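Local coordinates for cycloalternan-forming enzyme (Listeria monocytogenes serovar 1/2a, PDB 5F7U), which is a glycosyl hydrolase family 31 protein with a TIM-barrel domain, a galactose mutarotase-like domain before it and a family 6 carbohydrate-binding module near its C-terminus, at residues Ile235-Asn240 against Ser320-Asn325; Thr116-Val121 against Gly226-Gly231; Ser303-Gln308 against Asp324-Met329. The protein carries 1 engineered substitution. One frame throughout, in Å; residues are numbered along the deposited sequence.

Interaction 1: residues Ile235-Asn240 against Ser320-Asn325; sequences INQYQN and SFVLDN
Strands 235-240 and 320-325 run antiparallel, 160° between their directions and 4.4 Å between their axes, as neighbours in the beta-sandwich of the galactose mutarotase-like domain. Two-way backbone bonds join the hydrogen-bonded pairs Tyr-238/Leu-323 and Asn-240/Phe-321. The first pair is the tighter, its Tyr-238 N to Leu-323 O bond being 2.8 Å long, with the donor in the carbonyl plane. Buried on one face are Tyr-238, Leu-323, Asn-240 and Phe-321. Phe-321 takes the crowded rotamer (chi1 64°), which turns its ring back over the partner strand, with CZ 3.8 Å from Asn-240 CB and Asn-240 N above the ring toward its rim. The Tyr-238 hydroxyl bonds beyond the pair, to Asn-331 O. On the face of Gln-237 and Val-322, the extended Gln-237 lies alongside Asp-324, and NE2 donates to OD1 over 2.9 Å. Its amide carbon CD rests 3.7 Å from Val-322 CG1, while the other carboxylate oxygen, Asp-324 OD2, is held by His-306. Asn-325, near the start of strand 235-243, has CG anti to its backbone N, so the amide swings across to Ile-235: ND2 donates to Ile-235 O over 2.7 Å, nearly straight at 169°.

Interaction 2: residues Thr116-Val121 against Gly226-Gly231; sequences TDWEYV and GWLTDG
Glu-119 grips Trp-227 with both its backbone and its side chain. Trp-227 holds CG in the crowded position between N and the carbonyl carbon (chi1 52°), so the indole folds across the partner strand and Glu-119 O sits 3.5 Å above the ring plane, over its centre. From the same residue the extended side chain reaches round to the indole nitrogen, where Trp-227 NE1 donates to Glu-119 OE1 over 2.8 Å, the oxygen tilted out of the ring plane. That bond is bent, and the carboxylate stands nearly upright to the ring; Glu-119 OE2 goes to Lys-88 in a salt bridge that would be expected to favour the ionised carboxylate. Thr-229 CG2 presses on the same carboxylate, 3.3 Å from Glu-119 CD, and Val-121 CG2 lies in the indole plane beside CZ3. On the other face of the sheet Trp-118 lays its indole over Leu-228, whose CB stands 3.8 Å from the centroid of the six-membered ring and 3° off its normal, a clean CH-pi contact. Next along, Tyr-120 CD1 comes to 3.6 Å from the CA of Gly-226, a residue with no side chain to intervene. Thr-229 ends its strand in an ST turn, its OG1 accepting from Gly-231 N at 2.9 Å, while the same hydroxyl is also hydrogen-bonded to Val-234 O. The whole is an antiparallel strand pair that joins strand 106-129 to the mutarotase-like beta-sandwich.

Interaction 3: residues Ser303-Gln308 against Asp324-Met329; sequences SDFHSQ and DNDGDM
Phe-305 leaves the loop before strand 307-311 pointing toward residues 324-326 of strand 318-327, its CG anti to the carbonyl carbon. CB comes down on the backbone, 3.2 Å from Asp-324 O, and CG stays by the same oxygen. Further out the two sides of the ring meet different atoms: CE2 lies 3.6 Å from Asn-325 OD1, whereas CE1 meets the peptide nitrogen Asp-326 N at 3.5 Å. At the tip, CZ touches the same nitrogen and the Asp-326 carboxylate, with Asp-326 CG 3.7 Å from Phe-305 CZ. Beneath the middle of the ring is Asn-325 CA, 4° off the ring normal, so the phenyl lies flat on the backbone in a CH-pi contact. An ST turn lies at the base of the side chain, with Ser-303 OG accepting from Phe-305 N. One residue on, the loop is tied twice to strand 318-327. Asp-324 N donates to His-306 O over 2.9 Å, nearly along the C=O axis, and His-306 ND1 donates to Asp-324 OD2 over 2.8 Å. That oxygen lies in the imidazole plane but is met from well above the carboxylate plane, 53° out of it. His-306 NE2 bonds to Glu-268, and this pair of acidic neighbours would favour a doubly protonated, positively charged ring. Beyond Asp-324 the chain turns: Asp-328 N bonds to Asp-326 OD1 in an Asx turn, and Asn-325 ND2 donates to Asp-328 O. The contact sits at the open end of the hairpin 307-311/318-327, with strand 266-269 alongside and Phe-305 packed against Gln-556 and Glu-557 of helix 555-577, in the TIM-barrel domain.

The three contacts follow one another across the strand order 106-129, 214-229, 235-243, 318-327, 307-311. Interactions 1 and 2 have centres about 10 Å apart and are stitched by probable hydrogen bonds from Asn-236 N to Leu-228 O (2.8 Å) and from Leu-228 N to Gln-237 O (2.9 Å). Interactions 1 and 3, about 7 Å between centres, share Asp-324 and Asn-325, and a probable hydrogen bond from Ile-235 N to Gly-327 O (3.1 Å) adds a further tie. Interactions 2 and 3 do not touch, their nearest atoms being about 5 Å apart. Interaction 3 also reaches the barrel domain through the Asp-304 to Arg-561 salt bridge. No segment supplies a magnesium ligand.

Interaction 1: residues Ile235-Asn240 against Ser320-Asn325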
loop_
_atom_site.group_PDB
_atom_site.type_symbol
_atom_site.label_atom_id
_atom_site.label_comp_id
_atom_site.label_asym_id
_atom_site.label_seq_id
_atom_site.Cartn_x
_atom_site.Cartn_y
_atom_site.Cartn_z
ATOM N N ILE A 235 15.904 31.232 5.214
ATOM C CA ILE A 235 16.297 29.852 5.575
ATOM C C ILE A 235 15.734 28.975 4.451
ATOM O O ILE A 235 14.511 28.894 4.279
ATOM C CB ILE A 235 15.786 29.415 6.972
ATOM C CG1 ILE A 235 16.484 30.267 8.061
ATOM C CG2 ILE A 235 15.998 27.909 7.164
ATOM C CD1 ILE A 235 15.812 30.261 9.422
ATOM N N ASN A 236 16.620 28.375 3.651
ATOM C CA ASN A 236 16.202 27.675 2.424
ATOM C C ASN A 236 16.123 26.166 2.539
ATOM O O ASN A 236 15.481 25.507 1.698
ATOM C CB ASN A 236 17.113 28.040 1.229
ATOM C CG ASN A 236 16.831 29.434 0.688
ATOM O OD1 ASN A 236 15.774 30.002 0.953
ATOM N ND2 ASN A 236 17.760 29.982 -0.084
ATOM N N GLN A 237 16.802 25.615 3.543
ATOM C CA GLN A 237 16.803 24.158 3.742
ATOM C C GLN A 237 17.113 23.809 5.184
ATOM O O GLN A 237 17.727 24.607 5.894
ATOM C CB GLN A 237 17.852 23.474 2.853
ATOM C CG GLN A 237 17.512 23.336 1.371
ATOM C CD GLN A 237 18.447 22.391 0.636
ATOM O OE1 GLN A 237 19.654 22.313 0.946
ATOM N NE2 GLN A 237 17.902 21.670 -0.354
ATOM N N TYR A 238 16.686 22.611 5.602
ATOM C CA TYR A 238 17.051 22.040 6.889
ATOM C C TYR A 238 17.666 20.678 6.663
ATOM O O TYR A 238 17.369 20.024 5.671
ATOM C CB TYR A 238 15.802 21.785 7.730
ATOM C CG TYR A 238 15.194 22.991 8.372
ATOM C CD1 TYR A 238 15.790 23.565 9.504
ATOM C CD2 TYR A 238 13.993 23.538 7.889
ATOM C CE1 TYR A 238 15.218 24.665 10.132
ATOM C CE2 TYR A 238 13.415 24.656 8.513
ATOM C CZ TYR A 238 14.029 25.210 9.628
ATOM O OH TYR A 238 13.469 26.301 10.273
ATOM N N GLN A 239 18.494 20.232 7.600
ATOM C CA GLN A 239 18.929 18.822 7.576
ATOM C C GLN A 239 19.133 18.280 8.977
ATOM O O GLN A 239 19.396 19.039 9.919
ATOM C CB GLN A 239 20.223 18.648 6.752
ATOM C CG GLN A 239 21.464 19.264 7.396
ATOM C CD GLN A 239 22.704 18.964 6.578
ATOM O OE1 GLN A 239 23.257 17.867 6.646
ATOM N NE2 GLN A 239 23.131 19.924 5.775
ATOM N N ASN A 240 18.996 16.960 9.099
ATOM C CA ASN A 240 19.566 16.239 10.229
ATOM C C ASN A 240 20.187 14.928 9.725
ATOM O O ASN A 240 19.876 14.460 8.615
ATOM C CB ASN A 240 18.544 16.007 11.349
ATOM C CG ASN A 240 19.211 15.871 12.728
ATOM O OD1 ASN A 240 20.444 15.827 12.835
ATOM N ND2 ASN A 240 18.407 15.812 13.777
ATOM N N SER A 320 20.183 10.601 6.337
ATOM C CA SER A 320 19.964 12.038 6.475
ATOM C C SER A 320 18.662 12.413 5.821
ATOM O O SER A 320 18.230 11.731 4.890
ATOM C CB SER A 320 21.086 12.821 5.797
ATOM O OG SER A 320 22.373 12.374 6.221
ATOM N N PHE A 321 18.043 13.486 6.306
ATOM C CA PHE A 321 17.031 14.145 5.496
ATOM C C PHE A 321 17.455 15.565 5.210
ATOM O O PHE A 321 18.101 16.204 6.025
ATOM C CB PHE A 321 15.608 14.048 6.074
ATOM C CG PHE A 321 15.413 14.733 7.405
ATOM C CD1 PHE A 321 15.294 16.124 7.492
ATOM C CD2 PHE A 321 15.292 13.971 8.576
ATOM C CE1 PHE A 321 15.094 16.745 8.720
ATOM C CE2 PHE A 321 15.075 14.582 9.813
ATOM C CZ PHE A 321 14.993 15.976 9.881
ATOM N N VAL A 322 17.106 16.030 4.019
ATOM C CA VAL A 322 17.352 17.420 3.642
ATOM C C VAL A 322 15.998 17.927 3.193
ATOM O O VAL A 322 15.417 17.397 2.237
ATOM C CB VAL A 322 18.398 17.554 2.513
ATOM C CG1 VAL A 322 18.626 19.032 2.185
ATOM C CG2 VAL A 322 19.714 16.930 2.937
ATOM N N LEU A 323 15.484 18.908 3.918
ATOM C CA LEU A 323 14.130 19.411 3.696
ATOM C C LEU A 323 14.201 20.815 3.136
ATOM O O LEU A 323 14.880 21.674 3.713
ATOM C CB LEU A 323 13.348 19.429 5.029
ATOM C CG LEU A 323 11.957 20.082 4.998
ATOM C CD1 LEU A 323 10.945 19.334 4.133
ATOM C CD2 LEU A 323 11.400 20.235 6.407
ATOM N N ASP A 324 13.490 21.050 2.034
ATOM C CA ASP A 324 13.429 22.380 1.419
ATOM C C ASP A 324 12.514 23.324 2.198
ATOM O O ASP A 324 11.659 22.897 2.977
ATOM C CB ASP A 324 12.948 22.281 -0.043
ATOM C CG ASP A 324 13.932 21.514 -0.943
ATOM O OD1 ASP A 324 15.083 21.213 -0.536
ATOM O OD2 ASP A 324 13.551 21.228 -2.086
ATOM N N ASN A 325 12.731 24.617 2.001
ATOM C CA ASN A 325 11.879 25.650 2.567
ATOM C C ASN A 325 11.757 26.776 1.542
ATOM O O ASN A 325 12.589 26.867 0.647
ATOM C CB ASN A 325 12.503 26.182 3.848
ATOM C CG ASN A 325 11.534 27.024 4.662
ATOM O OD1 ASN A 325 10.380 26.635 4.863
ATOM N ND2 ASN A 325 11.994 28.186 5.118
#

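Interaction 2: residues Thr116-Val121 against Gly226-Gly231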
loop_
_atom_site.group_PDB
_atom_site.type_symbol
_atom_site.label_atom_id
_atom_site.label_comp_id
_atom_site.label_asym_id
_atom_site.label_seq_id
_atom_site.Cartn_x
_atom_site.Cartn_y
_atom_site.Cartn_z
ATOM N N THR A 116 23.693 31.598 0.574
ATOM C CA THR A 116 23.534 30.891 1.834
ATOM C C THR A 116 24.726 29.997 2.181
ATOM O O THR A 116 25.563 29.685 1.326
ATOM C CB THR A 116 22.277 30.002 1.758
ATOM O OG1 THR A 116 22.383 29.161 0.598
ATOM C CG2 THR A 116 21.004 30.862 1.643
ATOM N N ASP A 117 24.796 29.603 3.451
ATOM C CA ASP A 117 25.662 28.515 3.878
ATOM C C ASP A 117 25.042 27.831 5.082
ATOM O O ASP A 117 24.128 28.375 5.712
ATOM C CB ASP A 117 27.101 29.010 4.184
ATOM C CG ASP A 117 28.165 27.925 3.956
ATOM O OD1 ASP A 117 27.847 26.720 3.844
ATOM O OD2 ASP A 117 29.358 28.293 3.893
ATOM N N TRP A 118 25.521 26.623 5.371
ATOM C CA TRP A 118 25.017 25.829 6.492
ATOM C C TRP A 118 25.466 26.356 7.846
ATOM O O TRP A 118 26.625 26.752 8.024
ATOM C CB TRP A 118 25.417 24.351 6.313
ATOM C CG TRP A 118 24.646 23.702 5.202
ATOM C CD1 TRP A 118 25.062 23.499 3.912
ATOM C CD2 TRP A 118 23.310 23.218 5.277
ATOM N NE1 TRP A 118 24.054 22.900 3.179
ATOM C CE2 TRP A 118 22.963 22.735 3.986
ATOM C CE3 TRP A 118 22.350 23.174 6.305
ATOM C CZ2 TRP A 118 21.712 22.173 3.705
ATOM C CZ3 TRP A 118 21.085 22.624 6.024
ATOM C CH2 TRP A 118 20.787 22.124 4.726
ATOM N N GLU A 119 24.523 26.356 8.790
ATOM C CA GLU A 119 24.795 26.595 10.208
ATOM C C GLU A 119 24.218 25.395 10.943
ATOM O O GLU A 119 23.157 24.877 10.553
ATOM C CB GLU A 119 24.109 27.864 10.688
ATOM C CG GLU A 119 24.604 29.131 9.994
ATOM C CD GLU A 119 23.894 30.395 10.446
ATOM O OE1 GLU A 119 22.870 30.332 11.173
ATOM O OE2 GLU A 119 24.368 31.475 10.048
ATOM N N TYR A 120 24.919 24.928 11.971
ATOM C CA TYR A 120 24.491 23.733 12.698
ATOM C C TYR A 120 24.387 24.029 14.171
ATOM O O TYR A 120 24.985 24.968 14.653
ATOM C CB TYR A 120 25.467 22.569 12.494
ATOM C CG TYR A 120 25.640 22.138 11.057
ATOM C CD1 TYR A 120 24.793 21.165 10.504
ATOM C CD2 TYR A 120 26.664 22.681 10.252
ATOM C CE1 TYR A 120 24.945 20.748 9.185
ATOM C CE2 TYR A 120 26.817 22.276 8.927
ATOM C CZ TYR A 120 25.955 21.308 8.412
ATOM O OH TYR A 120 26.101 20.894 7.105
ATOM N N VAL A 121 23.596 23.225 14.873
ATOM C CA VAL A 121 23.558 23.271 16.333
ATOM C C VAL A 121 24.945 22.862 16.833
ATOM O O VAL A 121 25.504 21.856 16.371
ATOM C CB VAL A 121 22.466 22.326 16.904
ATOM C CG1 VAL A 121 22.579 22.217 18.413
ATOM C CG2 VAL A 121 21.076 22.824 16.522
ATOM N N GLY A 226 20.983 21.099 11.245
ATOM C CA GLY A 226 21.364 22.371 10.636
ATOM C C GLY A 226 20.344 23.000 9.715
ATOM O O GLY A 226 19.323 22.388 9.387
ATOM N N TRP A 227 20.637 24.227 9.304
ATOM C CA TRP A 227 19.754 25.017 8.444
ATOM C C TRP A 227 20.657 25.819 7.500
ATOM O O TRP A 227 21.811 26.166 7.846
ATOM C CB TRP A 227 18.841 25.946 9.265
ATOM C CG TRP A 227 19.605 26.800 10.238
ATOM C CD1 TRP A 227 20.032 28.087 10.046
ATOM C CD2 TRP A 227 20.089 26.401 11.521
ATOM N NE1 TRP A 227 20.734 28.519 11.149
ATOM C CE2 TRP A 227 20.786 27.504 12.068
ATOM C CE3 TRP A 227 19.988 25.217 12.279
ATOM C CZ2 TRP A 227 21.391 27.462 13.342
ATOM C CZ3 TRP A 227 20.593 25.171 13.539
ATOM C CH2 TRP A 227 21.291 26.290 14.056
ATOM N N LEU A 228 20.122 26.110 6.319
ATOM C CA LEU A 228 20.854 26.769 5.239
ATOM C C LEU A 228 20.339 28.202 5.127
ATOM O O LEU A 228 19.168 28.415 4.857
ATOM C CB LEU A 228 20.621 25.979 3.940
ATOM C CG LEU A 228 21.282 26.502 2.676
ATOM C CD1 LEU A 228 22.797 26.451 2.799
ATOM C CD2 LEU A 228 20.814 25.660 1.493
ATOM N N THR A 229 21.205 29.189 5.380
ATOM C CA THR A 229 20.752 30.553 5.598
ATOM C C THR A 229 21.774 31.565 5.083
ATOM O O THR A 229 22.972 31.261 5.008
ATOM C CB THR A 229 20.449 30.821 7.109
ATOM O OG1 THR A 229 19.914 32.134 7.271
ATOM C CG2 THR A 229 21.705 30.721 7.982
ATOM N N ASP A 230 21.291 32.743 4.710
ATOM C CA ASP A 230 22.192 33.863 4.453
ATOM C C ASP A 230 22.508 34.625 5.747
ATOM O O ASP A 230 23.319 35.557 5.731
ATOM C CB ASP A 230 21.643 34.792 3.358
ATOM C CG ASP A 230 20.433 35.602 3.815
ATOM O OD1 ASP A 230 19.684 35.154 4.710
ATOM O OD2 ASP A 230 20.234 36.688 3.268
ATOM N N GLY A 231 21.856 34.222 6.844
ATOM C CA GLY A 231 21.989 34.861 8.160
ATOM C C GLY A 231 21.139 36.108 8.381
ATOM O O GLY A 231 21.275 36.782 9.419
#

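Interaction 3: residues Ser303-Gln308 against Asp324-Met329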
loop_
_atom_site.group_PDB
_atom_site.type_symbol
_atom_site.label_atom_id
_atom_site.label_comp_id
_atom_site.label_asym_id
_atom_site.label_seq_id
_atom_site.Cartn_x
_atom_site.Cartn_y
_atom_site.Cartn_z
ATOM N N SER A 303 6.177 18.176 6.802
ATOM C CA SER A 303 6.218 19.302 5.869
ATOM C C SER A 303 5.798 18.823 4.500
ATOM O O SER A 303 6.131 17.711 4.105
ATOM C CB SER A 303 7.654 19.829 5.735
ATOM O OG SER A 303 7.675 20.962 4.865
ATOM N N ASP A 304 5.117 19.695 3.769
ATOM C CA ASP A 304 4.757 19.402 2.390
ATOM C C ASP A 304 5.840 19.798 1.397
ATOM O O ASP A 304 5.734 19.438 0.227
ATOM C CB ASP A 304 3.428 20.090 2.028
ATOM C CG ASP A 304 2.240 19.464 2.749
ATOM O OD1 ASP A 304 2.317 18.257 3.050
ATOM O OD2 ASP A 304 1.249 20.186 2.990
ATOM N N PHE A 305 6.880 20.516 1.845
ATOM C CA PHE A 305 7.997 20.834 0.928
ATOM C C PHE A 305 8.710 19.554 0.487
ATOM O O PHE A 305 8.682 18.548 1.191
ATOM C CB PHE A 305 9.020 21.762 1.591
ATOM C CG PHE A 305 8.553 23.192 1.745
ATOM C CD1 PHE A 305 8.598 24.077 0.673
ATOM C CD2 PHE A 305 8.119 23.669 2.983
ATOM C CE1 PHE A 305 8.178 25.401 0.825
ATOM C CE2 PHE A 305 7.718 24.997 3.145
ATOM C CZ PHE A 305 7.729 25.865 2.060
ATOM N N HIS A 306 9.328 19.601 -0.692
ATOM C CA HIS A 306 10.193 18.501 -1.126
ATOM C C HIS A 306 11.287 18.215 -0.083
ATOM O O HIS A 306 11.900 19.133 0.471
ATOM C CB HIS A 306 10.828 18.852 -2.468
ATOM C CG HIS A 306 12.025 18.020 -2.798
ATOM N ND1 HIS A 306 13.308 18.515 -2.735
ATOM C CD2 HIS A 306 12.135 16.723 -3.172
ATOM C CE1 HIS A 306 14.159 17.559 -3.068
ATOM N NE2 HIS A 306 13.473 16.462 -3.340
ATOM N N SER A 307 11.507 16.934 0.177
ATOM C CA SER A 307 12.630 16.487 0.988
ATOM C C SER A 307 13.363 15.363 0.241
ATOM O O SER A 307 12.779 14.669 -0.630
ATOM C CB SER A 307 12.164 16.000 2.371
ATOM O OG SER A 307 11.141 15.010 2.263
ATOM N N GLN A 308 14.642 15.221 0.565
ATOM C CA GLN A 308 15.443 14.084 0.111
ATOM C C GLN A 308 15.926 13.297 1.314
ATOM O O GLN A 308 16.547 13.866 2.218
ATOM C CB GLN A 308 16.629 14.565 -0.740
ATOM C CG GLN A 308 17.422 13.427 -1.385
ATOM C CD GLN A 308 18.685 13.926 -2.049
ATOM O OE1 GLN A 308 19.597 14.390 -1.393
ATOM N NE2 GLN A 308 18.733 13.830 -3.357
ATOM N N ASP A 324 13.490 21.050 2.034
ATOM C CA ASP A 324 13.429 22.380 1.419
ATOM C C ASP A 324 12.514 23.324 2.198
ATOM O O ASP A 324 11.659 22.897 2.977
ATOM C CB ASP A 324 12.948 22.281 -0.043
ATOM C CG ASP A 324 13.932 21.514 -0.943
ATOM O OD1 ASP A 324 15.083 21.213 -0.536
ATOM O OD2 ASP A 324 13.551 21.228 -2.086
ATOM N N ASN A 325 12.731 24.617 2.001
ATOM C CA ASN A 325 11.879 25.650 2.567
ATOM C C ASN A 325 11.757 26.776 1.542
ATOM O O ASN A 325 12.589 26.867 0.647
ATOM C CB ASN A 325 12.503 26.182 3.848
ATOM C CG ASN A 325 11.534 27.024 4.662
ATOM O OD1 ASN A 325 10.380 26.635 4.863
ATOM N ND2 ASN A 325 11.994 28.186 5.118
ATOM N N ASP A 326 10.731 27.616 1.662
ATOM C CA ASP A 326 10.528 28.704 0.708
ATOM C C ASP A 326 11.316 29.964 1.060
ATOM O O ASP A 326 11.143 30.993 0.425
ATOM C CB ASP A 326 9.035 29.022 0.591
ATOM C CG ASP A 326 8.421 29.489 1.907
ATOM O OD1 ASP A 326 9.052 29.382 2.984
ATOM O OD2 ASP A 326 7.276 29.964 1.874
ATOM N N GLY A 327 12.165 29.881 2.082
ATOM C CA GLY A 327 12.940 31.037 2.539
ATOM C C GLY A 327 12.416 31.662 3.821
ATOM O O GLY A 327 13.153 32.368 4.506
ATOM N N ASP A 328 11.142 31.440 4.121
ATOM C CA ASP A 328 10.506 32.008 5.317
ATOM C C ASP A 328 11.230 31.543 6.600
ATOM O O ASP A 328 11.237 30.347 6.921
ATOM C CB ASP A 328 9.023 31.604 5.351
ATOM C CG ASP A 328 8.247 32.264 6.489
ATOM O OD1 ASP A 328 8.845 32.805 7.444
ATOM O OD2 ASP A 328 7.003 32.228 6.408
ATOM N N MET A 329 11.828 32.509 7.306
ATOM C CA MET A 329 12.662 32.224 8.476
ATOM C C MET A 329 11.841 31.816 9.684
ATOM O O MET A 329 12.409 31.404 10.685
ATOM C CB MET A 329 13.527 33.430 8.838
ATOM C CG MET A 329 14.500 33.803 7.733
ATOM S SD MET A 329 15.507 35.227 8.145
ATOM C CE MET A 329 16.563 34.460 9.367
#